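Local coordinates for protein congerin-2 (Conger myriaster, PDB 1IS3) that binds beta-galactosides such as lactose as a homodimeric galectin of the conger eel, with a physiological role not yet known, at residues G14-V19 and Q87-F92. Residues are numbered along the deposited sequence; the frame is centred on the assembly and turned at random.
Sequences GMYLTV and QTTITF
The Tyr16 ring has Thr91 over one face and the methyl CG2 of Thr89 at its edge, in plane. In the conformer described here, one of two modelled for Thr91, chi1 of -47° sets OG1 beside the backbone N and CG2 anti to it, which carries the methyl over the ring: Thr91 CG2 sits 3.9 Å from the centroid of the Tyr16 ring and 9° off its normal, a CH-pi contact that is doubtful in detail. Further along the same face of the sheet, the hydroxyls of Thr18 and Thr89 meet tip to tip, OG1 to OG1 at 3.0 Å, a hydrogen bond in which either could be the donor.

The backbones that carry these side chains run antiparallel. Leu17 N bonds to Ile90 O at 3.0 Å, returned by Ile90 N to Leu17 O; Val19 and Thr88 exchange a second pair. On the other face Leu17 CD2 lies 4.2 Å from Ile90 CD1, and Phe11 of the opposing sheet touches both residues. Where direct pairing stops, one water accepts from Phe92 N at 3.1 Å and lies close to Met15 O, to which it may donate.

Strands 17-23 and 85-92 are thus neighbours within one sheet of the galectin beta-sandwich. Its two faces differ in chemistry: hydroxyls and an aromatic ring on the Thr18 and Thr89 side, mostly aliphatic branches on the other, where Leu17, Val19 and Ile90 are joined by buried Thr88.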
ATOM      1  N   GLY A  14       9.761  -7.246  12.360  1.00 17.09           N
ATOM      2  CA  GLY A  14      10.668  -6.130  12.567  1.00 16.68           C
ATOM      3  C   GLY A  14      10.336  -4.874  11.763  1.00 15.45           C
ATOM      4  O   GLY A  14      10.952  -3.831  11.991  1.00 18.13           O
ATOM      5  N   MET A  15       9.411  -4.948  10.814  1.00 12.51           N
ATOM      6  CA  MET A  15       8.957  -3.780  10.087  1.00 10.40           C
ATOM      7  C   MET A  15       7.876  -3.097  10.891  1.00 10.29           C
ATOM      8  O   MET A  15       7.284  -3.730  11.778  1.00  9.92           O
ATOM      9  CB  MET A  15       8.367  -4.164   8.753  1.00  9.24           C
ATOM     10  CG  MET A  15       9.515  -4.562   7.841  1.00 10.87           C
ATOM     11  SD  MET A  15       8.934  -5.285   6.301  1.00 10.73           S
ATOM     12  CE  MET A  15       8.340  -3.807   5.509  1.00 12.77           C
ATOM     13  N   TYR A  16       7.548  -1.851  10.594  1.00  8.99           N
ATOM     14  CA  TYR A  16       6.456  -1.116  11.237  1.00  9.74           C
ATOM     15  C   TYR A  16       5.489  -0.698  10.150  1.00  8.88           C
ATOM     16  O   TYR A  16       5.868  -0.291   9.052  1.00  9.75           O
ATOM     17  CB  TYR A  16       6.916   0.159  11.937  1.00 11.97           C
ATOM     18  CG  TYR A  16       7.732  -0.135  13.189  1.00 16.79           C
ATOM     19  CD1 TYR A  16       8.987  -0.757  13.078  1.00 20.03           C
ATOM     20  CD2 TYR A  16       7.221   0.170  14.462  1.00 20.19           C
ATOM     21  CE1 TYR A  16       9.725  -1.092  14.218  1.00 22.88           C
ATOM     22  CE2 TYR A  16       7.958  -0.163  15.622  1.00 21.45           C
ATOM     23  CZ  TYR A  16       9.205  -0.799  15.490  1.00 23.43           C
ATOM     24  OH  TYR A  16       9.947  -1.191  16.619  1.00 26.39           O
ATOM     25  N   LEU A  17       4.212  -0.821  10.465  1.00  7.64           N
ATOM     26  CA  LEU A  17       3.109  -0.405   9.608  1.00  7.10           C
ATOM     27  C   LEU A  17       2.405   0.754  10.307  1.00  7.83           C
ATOM     28  O   LEU A  17       1.909   0.564  11.448  1.00  7.83           O
ATOM     29  CB  LEU A  17       2.101  -1.530   9.439  1.00  6.79           C
ATOM     30  CG  LEU A  17       0.752  -1.191   8.782  1.00  8.91           C
ATOM     31  CD1 LEU A  17       1.001  -0.750   7.331  1.00  9.03           C
ATOM     32  CD2 LEU A  17      -0.212  -2.385   8.885  1.00  9.08           C
ATOM     33  N   THR A  18       2.330   1.933   9.686  1.00  7.27           N
ATOM     34  CA  THR A  18       1.528   3.022  10.235  1.00  8.20           C
ATOM     35  C   THR A  18       0.483   3.395   9.198  1.00  8.97           C
ATOM     36  O   THR A  18       0.818   3.615   8.028  1.00  8.86           O
ATOM     37  CB  THR A  18       2.372   4.243  10.530  1.00  8.85           C
ATOM     38  OG1 THR A  18       3.333   3.798  11.492  1.00 12.04           O
ATOM     39  CG2 THR A  18       1.577   5.424  11.079  1.00  9.79           C
ATOM     40  N   VAL A  19      -0.784   3.384   9.603  1.00  8.29           N
ATOM     41  CA  VAL A  19      -1.874   3.781   8.720  1.00  9.67           C
ATOM     42  C   VAL A  19      -2.611   4.943   9.365  1.00  9.80           C
ATOM     43  O   VAL A  19      -2.674   5.040  10.598  1.00  9.37           O
ATOM     44  CB  VAL A  19      -2.915   2.651   8.449  1.00 11.84           C
ATOM     45  CG1 VAL A  19      -2.284   1.589   7.546  1.00 12.78           C
ATOM     46  CG2 VAL A  19      -3.375   1.991   9.749  1.00 12.48           C
ATOM     47  N   GLN A  87      -4.796   7.314  13.787  1.00  9.68           N
ATOM     48  CA  GLN A  87      -3.472   6.877  13.340  1.00 11.04           C
ATOM     49  C   GLN A  87      -3.117   5.641  14.162  1.00 10.06           C
ATOM     50  O   GLN A  87      -3.252   5.695  15.390  1.00 10.09           O
ATOM     51  CB  GLN A  87      -2.476   7.996  13.596  1.00 14.92           C
ATOM     52  CG  GLN A  87      -1.111   7.638  13.079  1.00 21.31           C
ATOM     53  CD  GLN A  87      -0.214   8.863  12.970  1.00 23.75           C
ATOM     54  OE1 GLN A  87       0.944   8.842  13.376  1.00 27.27           O
ATOM     55  NE2 GLN A  87      -0.680   9.972  12.405  1.00 26.29           N
ATOM     56  N   THR A  88      -2.699   4.543  13.538  1.00  8.10           N
ATOM     57  CA  THR A  88      -2.381   3.312  14.235  1.00  8.01           C
ATOM     58  C   THR A  88      -1.072   2.778  13.688  1.00  7.87           C
ATOM     59  O   THR A  88      -0.837   2.802  12.465  1.00  6.98           O
ATOM     60  CB  THR A  88      -3.484   2.257  14.023  1.00  9.79           C
ATOM     61  OG1 THR A  88      -4.697   2.907  14.420  1.00 13.49           O
ATOM     62  CG2 THR A  88      -3.271   0.979  14.812  1.00  9.44           C
ATOM     63  N   THR A  89      -0.260   2.284  14.617  1.00  7.17           N
ATOM     64  CA  THR A  89       1.003   1.663  14.271  1.00  7.96           C
ATOM     65  C   THR A  89       1.023   0.230  14.805  1.00  8.22           C
ATOM     66  O   THR A  89       0.615  -0.038  15.945  1.00  7.70           O
ATOM     67  CB  THR A  89       2.218   2.452  14.872  1.00 10.33           C
ATOM     68  OG1 THR A  89       2.185   3.733  14.237  1.00 12.97           O
ATOM     69  CG2 THR A  89       3.598   1.811  14.621  1.00 10.23           C
ATOM     70  N   ILE A  90       1.479  -0.680  13.958  1.00  6.62           N
ATOM     71  CA  ILE A  90       1.523  -2.094  14.271  1.00  6.83           C
ATOM     72  C   ILE A  90       2.921  -2.636  13.988  1.00  7.03           C
ATOM     73  O   ILE A  90       3.547  -2.285  12.973  1.00  6.85           O
ATOM     74  CB  ILE A  90       0.456  -2.847  13.413  1.00  7.36           C
ATOM     75  CG1 ILE A  90      -0.932  -2.276  13.671  1.00  7.11           C
ATOM     76  CG2 ILE A  90       0.515  -4.361  13.708  1.00  7.69           C
ATOM     77  CD1 ILE A  90      -2.012  -2.784  12.708  1.00  8.87           C
ATOM     78  N   THR A  91       3.441  -3.457  14.882  1.00  6.96           N
ATOM     79  CA  THR A  91       4.649  -4.221  14.629  1.00  7.54           C
ATOM     80  C   THR A  91       4.395  -5.602  15.258  1.00  7.85           C
ATOM     81  O   THR A  91       3.371  -5.777  15.949  1.00  8.12           O
ATOM     82  CB  THR A  91       5.890  -3.515  15.267  1.00  8.11           C
ATOM     83  OG1 THR A  91       5.790  -2.164  14.895  0.50 12.38           O
ATOM     84  CG2 THR A  91       7.232  -4.074  14.796  0.50  9.93           C
ATOM     85  N   PHE A  92       5.268  -6.587  15.045  1.00  7.35           N
ATOM     86  CA  PHE A  92       5.015  -7.894  15.605  1.00  8.05           C
ATOM     87  C   PHE A  92       6.281  -8.714  15.678  1.00  8.73           C
ATOM     88  O   PHE A  92       7.276  -8.406  14.990  1.00  9.31           O
ATOM     89  CB  PHE A  92       3.962  -8.650  14.754  1.00  7.85           C
ATOM     90  CG  PHE A  92       4.380  -9.006  13.331  1.00  8.88           C
ATOM     91  CD1 PHE A  92       4.192  -8.092  12.297  1.00  9.71           C
ATOM     92  CD2 PHE A  92       4.983 -10.254  13.057  1.00  9.01           C
ATOM     93  CE1 PHE A  92       4.610  -8.422  11.001  1.00  9.23           C
ATOM     94  CE2 PHE A  92       5.393 -10.572  11.760  1.00  9.60           C
ATOM     95  CZ  PHE A  92       5.208  -9.657  10.736  1.00  9.19           C
TER
HETATM   96  O   HOH W   1       6.818  -6.423  12.412  1.00 16.72           O